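Local coordinates for penicillin-binding protein A (PDB 3UN7) that probably cross-links the peptidoglycan of the mycobacterial cell wall as a penicillin-binding D,D-transpeptidase and is probably required for the regulation of cell length, at residues Cys125-Glu137 with Lys142-Pro154. Residues are numbered along the deposited sequence; the frame is centred on the assembly and turned at random.
Sequences CYGPCKGAVVALE and KILALVSSPSYDP
V133 and V147 face each other, CB to CB at 3.9 Å, midway along an antiparallel beta hairpin, strands 131-136 and 143-149, at the margin of the five-stranded antiparallel sheet of the transpeptidase domain. Strand 143-149 is the outermost; strand 131-136 also pairs with strand 425-431, on the side away from 143-149. Regular backbone bonds link G131 with S149 and V133 with V147, but A135 meets a classic beta bulge. A135 O accepts from L144 N at 2.7 Å and, in a longer bond, from A145 N at 3.3 Å, both from one face of the carbonyl plane, so L144 and A145 together oppose one residue and L136 then pairs with I143. A135 CB sits 3.9 Å from A145 CB, on the sheet face covered by helix 111-123. On the face carrying V134, L136, I143 and L146, where helix 317-328 packs, L136 CD2 lies alongside I143 CG1 at 3.6 Å, both side chains pointing the same way. Beyond the bulge, K142 runs extended beside E137: its CB lies by E137 CB, then CG, CD and CE pass E137 OE1 in turn, CE nearest at 3.6 Å. K142 NZ at the tip overshoots E137 OE1 and ends 4.2 Å from it, too far for a salt bridge; that oxygen is instead hydrogen-bonded to T140 OG1 in the hairpin turn. At the far end, the C125-C129 disulfide closes a short loop ahead of the strand, and a cis peptide bond precedes P150, whose CD packs on K130 CG. S149, its chi1 of -176° setting OG opposite its own N, reaches back past G131: OG donates to C129 O at 2.6 Å, almost in line with the carbonyl (C=O...OG 177°), while Q122 NE2 also bonds that OG.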
loop_
_atom_site.group_PDB
_atom_site.type_symbol
_atom_site.label_atom_id
_atom_site.label_comp_id
_atom_site.label_asym_id
_atom_site.label_seq_id
_atom_site.Cartn_x
_atom_site.Cartn_y
_atom_site.Cartn_z
ATOM N N CYS A 125 11.602 -11.108 -8.328
ATOM C CA CYS A 125 11.081 -12.477 -8.307
ATOM C C CYS A 125 11.803 -13.363 -9.335
ATOM O O CYS A 125 11.162 -14.109 -10.078
ATOM C CB CYS A 125 9.577 -12.478 -8.575
ATOM S SG CYS A 125 8.554 -11.695 -7.291
ATOM N N TYR A 126 13.131 -13.266 -9.374
ATOM C CA TYR A 126 13.929 -13.920 -10.415
ATOM C C TYR A 126 13.300 -13.597 -11.769
ATOM O O TYR A 126 13.106 -14.469 -12.622
ATOM C CB TYR A 126 14.016 -15.432 -10.157
ATOM C CG TYR A 126 14.290 -15.755 -8.703
ATOM C CD1 TYR A 126 13.314 -16.357 -7.903
ATOM C CD2 TYR A 126 15.517 -15.426 -8.114
ATOM C CE1 TYR A 126 13.555 -16.643 -6.566
ATOM C CE2 TYR A 126 15.766 -15.708 -6.768
ATOM C CZ TYR A 126 14.778 -16.316 -6.006
ATOM O OH TYR A 126 15.025 -16.595 -4.678
ATOM N N GLY A 127 12.993 -12.315 -11.942
ATOM C CA GLY A 127 12.109 -11.827 -12.990
ATOM C C GLY A 127 11.118 -10.892 -12.310
ATOM O O GLY A 127 11.238 -10.639 -11.107
ATOM N N PRO A 128 10.137 -10.368 -13.068
ATOM C CA PRO A 128 9.231 -9.358 -12.510
ATOM C C PRO A 128 8.239 -9.937 -11.517
ATOM O O PRO A 128 7.794 -11.081 -11.675
ATOM C CB PRO A 128 8.493 -8.817 -13.738
ATOM C CG PRO A 128 8.572 -9.930 -14.752
ATOM C CD PRO A 128 9.833 -10.687 -14.479
ATOM N N CYS A 129 7.911 -9.144 -10.501
ATOM C CA CYS A 129 6.934 -9.524 -9.479
ATOM C C CYS A 129 5.553 -8.956 -9.790
ATOM O O CYS A 129 5.448 -7.856 -10.296
ATOM C CB CYS A 129 7.363 -8.997 -8.107
ATOM S SG CYS A 129 8.905 -9.676 -7.459
ATOM N N LYS A 130 4.505 -9.704 -9.459
ATOM C CA LYS A 130 3.149 -9.169 -9.466
ATOM C C LYS A 130 2.844 -8.702 -8.054
ATOM O O LYS A 130 3.198 -9.367 -7.087
ATOM C CB LYS A 130 2.151 -10.233 -9.895
ATOM C CG LYS A 130 0.715 -9.726 -10.074
ATOM C CD LYS A 130 -0.268 -10.882 -10.237
ATOM C CE LYS A 130 -0.150 -11.545 -11.593
ATOM N NZ LYS A 130 -0.961 -12.794 -11.627
ATOM N N GLY A 131 2.228 -7.536 -7.923
ATOM C CA GLY A 131 1.889 -7.024 -6.582
ATOM C C GLY A 131 1.928 -5.523 -6.514
ATOM O O GLY A 131 1.596 -4.839 -7.505
ATOM N N ALA A 132 2.318 -5.001 -5.349
ATOM C CA ALA A 132 2.293 -3.568 -5.100
ATOM C C ALA A 132 3.323 -3.132 -4.073
ATOM O O ALA A 132 3.780 -3.934 -3.245
ATOM C CB ALA A 132 0.880 -3.106 -4.691
ATOM N N VAL A 133 3.712 -1.862 -4.163
ATOM C CA VAL A 133 4.550 -1.227 -3.167
ATOM C C VAL A 133 3.957 0.139 -2.818
ATOM O O VAL A 133 3.577 0.914 -3.702
ATOM C CB VAL A 133 6.012 -1.029 -3.663
ATOM C CG1 VAL A 133 6.834 -0.251 -2.634
ATOM C CG2 VAL A 133 6.676 -2.377 -3.990
ATOM N N VAL A 134 3.884 0.436 -1.529
ATOM C CA VAL A 134 3.389 1.727 -1.074
ATOM C C VAL A 134 4.400 2.267 -0.091
ATOM O O VAL A 134 4.900 1.525 0.775
ATOM C CB VAL A 134 2.001 1.627 -0.364
ATOM C CG1 VAL A 134 1.588 2.990 0.197
ATOM C CG2 VAL A 134 0.934 1.121 -1.327
ATOM N N ALA A 135 4.697 3.556 -0.214
ATOM C CA ALA A 135 5.526 4.248 0.746
ATOM C C ALA A 135 4.780 5.487 1.227
ATOM O O ALA A 135 4.182 6.229 0.441
ATOM C CB ALA A 135 6.897 4.611 0.144
ATOM N N LEU A 136 4.802 5.675 2.537
ATOM C CA LEU A 136 4.087 6.770 3.184
ATOM C C LEU A 136 5.057 7.510 4.076
ATOM O O LEU A 136 6.013 6.923 4.600
ATOM C CB LEU A 136 2.932 6.237 4.048
ATOM C CG LEU A 136 1.820 5.411 3.378
ATOM C CD1 LEU A 136 0.800 4.952 4.415
ATOM C CD2 LEU A 136 1.115 6.222 2.268
ATOM N N GLU A 137 4.814 8.798 4.254
ATOM C CA GLU A 137 5.551 9.579 5.246
ATOM C C GLU A 137 4.701 9.599 6.503
ATOM O O GLU A 137 3.636 10.210 6.499
ATOM C CB GLU A 137 5.750 11.005 4.739
ATOM C CG GLU A 137 6.564 11.885 5.684
ATOM C CD GLU A 137 6.996 13.149 4.988
ATOM O OE1 GLU A 137 6.141 14.022 4.767
ATOM O OE2 GLU A 137 8.187 13.261 4.640
ATOM N N LYS A 142 1.765 11.907 3.525
ATOM C CA LYS A 142 2.165 11.976 2.127
ATOM C C LYS A 142 2.371 10.599 1.554
ATOM O O LYS A 142 3.034 9.765 2.181
ATOM C CB LYS A 142 3.476 12.735 1.960
ATOM C CG LYS A 142 3.338 14.206 1.942
ATOM C CD LYS A 142 4.655 14.813 1.495
ATOM C CE LYS A 142 4.844 16.169 2.119
ATOM N NZ LYS A 142 6.121 16.809 1.679
ATOM N N ILE A 143 1.804 10.360 0.369
ATOM C CA ILE A 143 2.014 9.085 -0.348
ATOM C C ILE A 143 3.250 9.314 -1.209
ATOM O O ILE A 143 3.227 10.127 -2.131
ATOM C CB ILE A 143 0.753 8.644 -1.174
ATOM C CG1 ILE A 143 -0.397 8.250 -0.223
ATOM C CG2 ILE A 143 1.078 7.475 -2.127
ATOM C CD1 ILE A 143 -1.752 8.089 -0.923
ATOM N N LEU A 144 4.341 8.638 -0.858
ATOM C CA LEU A 144 5.645 8.866 -1.483
ATOM C C LEU A 144 5.898 7.905 -2.647
ATOM O O LEU A 144 6.707 8.180 -3.527
ATOM C CB LEU A 144 6.769 8.764 -0.434
ATOM C CG LEU A 144 6.652 9.631 0.828
ATOM C CD1 LEU A 144 7.714 9.236 1.871
ATOM C CD2 LEU A 144 6.775 11.112 0.501
ATOM N N ALA A 145 5.185 6.784 -2.645
ATOM C CA ALA A 145 5.226 5.868 -3.758
ATOM C C ALA A 145 3.949 5.077 -3.760
ATOM O O ALA A 145 3.407 4.731 -2.700
ATOM C CB ALA A 145 6.449 4.921 -3.670
ATOM N N LEU A 146 3.480 4.803 -4.970
ATOM C CA LEU A 146 2.303 4.001 -5.208
ATOM C C LEU A 146 2.632 3.183 -6.447
ATOM O O LEU A 146 2.506 3.664 -7.565
ATOM C CB LEU A 146 1.096 4.911 -5.443
ATOM C CG LEU A 146 -0.302 4.337 -5.240
ATOM C CD1 LEU A 146 -0.543 4.007 -3.762
ATOM C CD2 LEU A 146 -1.351 5.354 -5.750
ATOM N N VAL A 147 3.126 1.975 -6.225
ATOM C CA VAL A 147 3.623 1.106 -7.295
ATOM C C VAL A 147 2.716 -0.102 -7.463
ATOM O O VAL A 147 2.306 -0.713 -6.486
ATOM C CB VAL A 147 5.073 0.657 -7.041
ATOM C CG1 VAL A 147 5.542 -0.307 -8.136
ATOM C CG2 VAL A 147 6.010 1.877 -7.005
ATOM N N SER A 148 2.385 -0.425 -8.710
ATOM C CA SER A 148 1.610 -1.634 -9.009
ATOM C C SER A 148 2.310 -2.370 -10.147
ATOM O O SER A 148 2.896 -1.737 -11.034
ATOM C CB SER A 148 0.159 -1.275 -9.368
ATOM O OG SER A 148 -0.662 -2.438 -9.396
ATOM N N SER A 149 2.282 -3.701 -10.107
ATOM C CA SER A 149 2.999 -4.513 -11.086
ATOM C C SER A 149 2.182 -5.789 -11.363
ATOM O O SER A 149 1.648 -6.391 -10.428
ATOM C CB SER A 149 4.402 -4.842 -10.558
ATOM O OG SER A 149 5.188 -5.558 -11.495
ATOM N N PRO A 150 2.023 -6.180 -12.644
ATOM C CA PRO A 150 2.499 -5.513 -13.859
ATOM C C PRO A 150 1.752 -4.191 -14.036
ATOM O O PRO A 150 0.729 -3.977 -13.392
ATOM C CB PRO A 150 2.120 -6.500 -14.981
ATOM C CG PRO A 150 0.950 -7.276 -14.425
ATOM C CD PRO A 150 1.274 -7.416 -12.953
ATOM N N SER A 151 2.274 -3.308 -14.880
ATOM C CA SER A 151 1.592 -2.057 -15.187
ATOM C C SER A 151 1.383 -2.003 -16.697
ATOM O O SER A 151 1.578 -3.004 -17.380
ATOM C CB SER A 151 2.405 -0.872 -14.679
ATOM O OG SER A 151 1.623 0.313 -14.663
ATOM N N TYR A 152 0.979 -0.850 -17.215
ATOM C CA TYR A 152 0.662 -0.698 -18.628
ATOM C C TYR A 152 1.147 0.669 -19.083
ATOM O O TYR A 152 1.508 1.508 -18.261
ATOM C CB TYR A 152 -0.849 -0.810 -18.852
ATOM C CG TYR A 152 -1.613 0.356 -18.297
ATOM C CD1 TYR A 152 -2.023 1.407 -19.129
ATOM C CD2 TYR A 152 -1.893 0.443 -16.931
ATOM C CE1 TYR A 152 -2.689 2.511 -18.617
ATOM C CE2 TYR A 152 -2.568 1.538 -16.415
ATOM C CZ TYR A 152 -2.955 2.568 -17.260
ATOM O OH TYR A 152 -3.639 3.644 -16.744
ATOM N N ASP A 153 1.110 0.902 -20.383
ATOM C CA ASP A 153 1.587 2.165 -20.939
ATOM C C ASP A 153 0.401 3.083 -21.292
ATOM O O ASP A 153 -0.265 2.860 -22.296
ATOM C CB ASP A 153 2.450 1.857 -22.167
ATOM C CG ASP A 153 2.979 3.099 -22.844
ATOM O OD1 ASP A 153 2.708 4.220 -22.371
ATOM O OD2 ASP A 153 3.698 2.942 -23.857
ATOM N N PRO A 154 0.129 4.116 -20.462
ATOM C CA PRO A 154 -0.977 5.033 -20.786
ATOM C C PRO A 154 -0.839 5.739 -22.126
ATOM O O PRO A 154 -1.827 6.239 -22.628
ATOM C CB PRO A 154 -0.936 6.056 -19.636
ATOM C CG PRO A 154 -0.320 5.273 -18.494
ATOM C CD PRO A 154 0.764 4.486 -19.183
#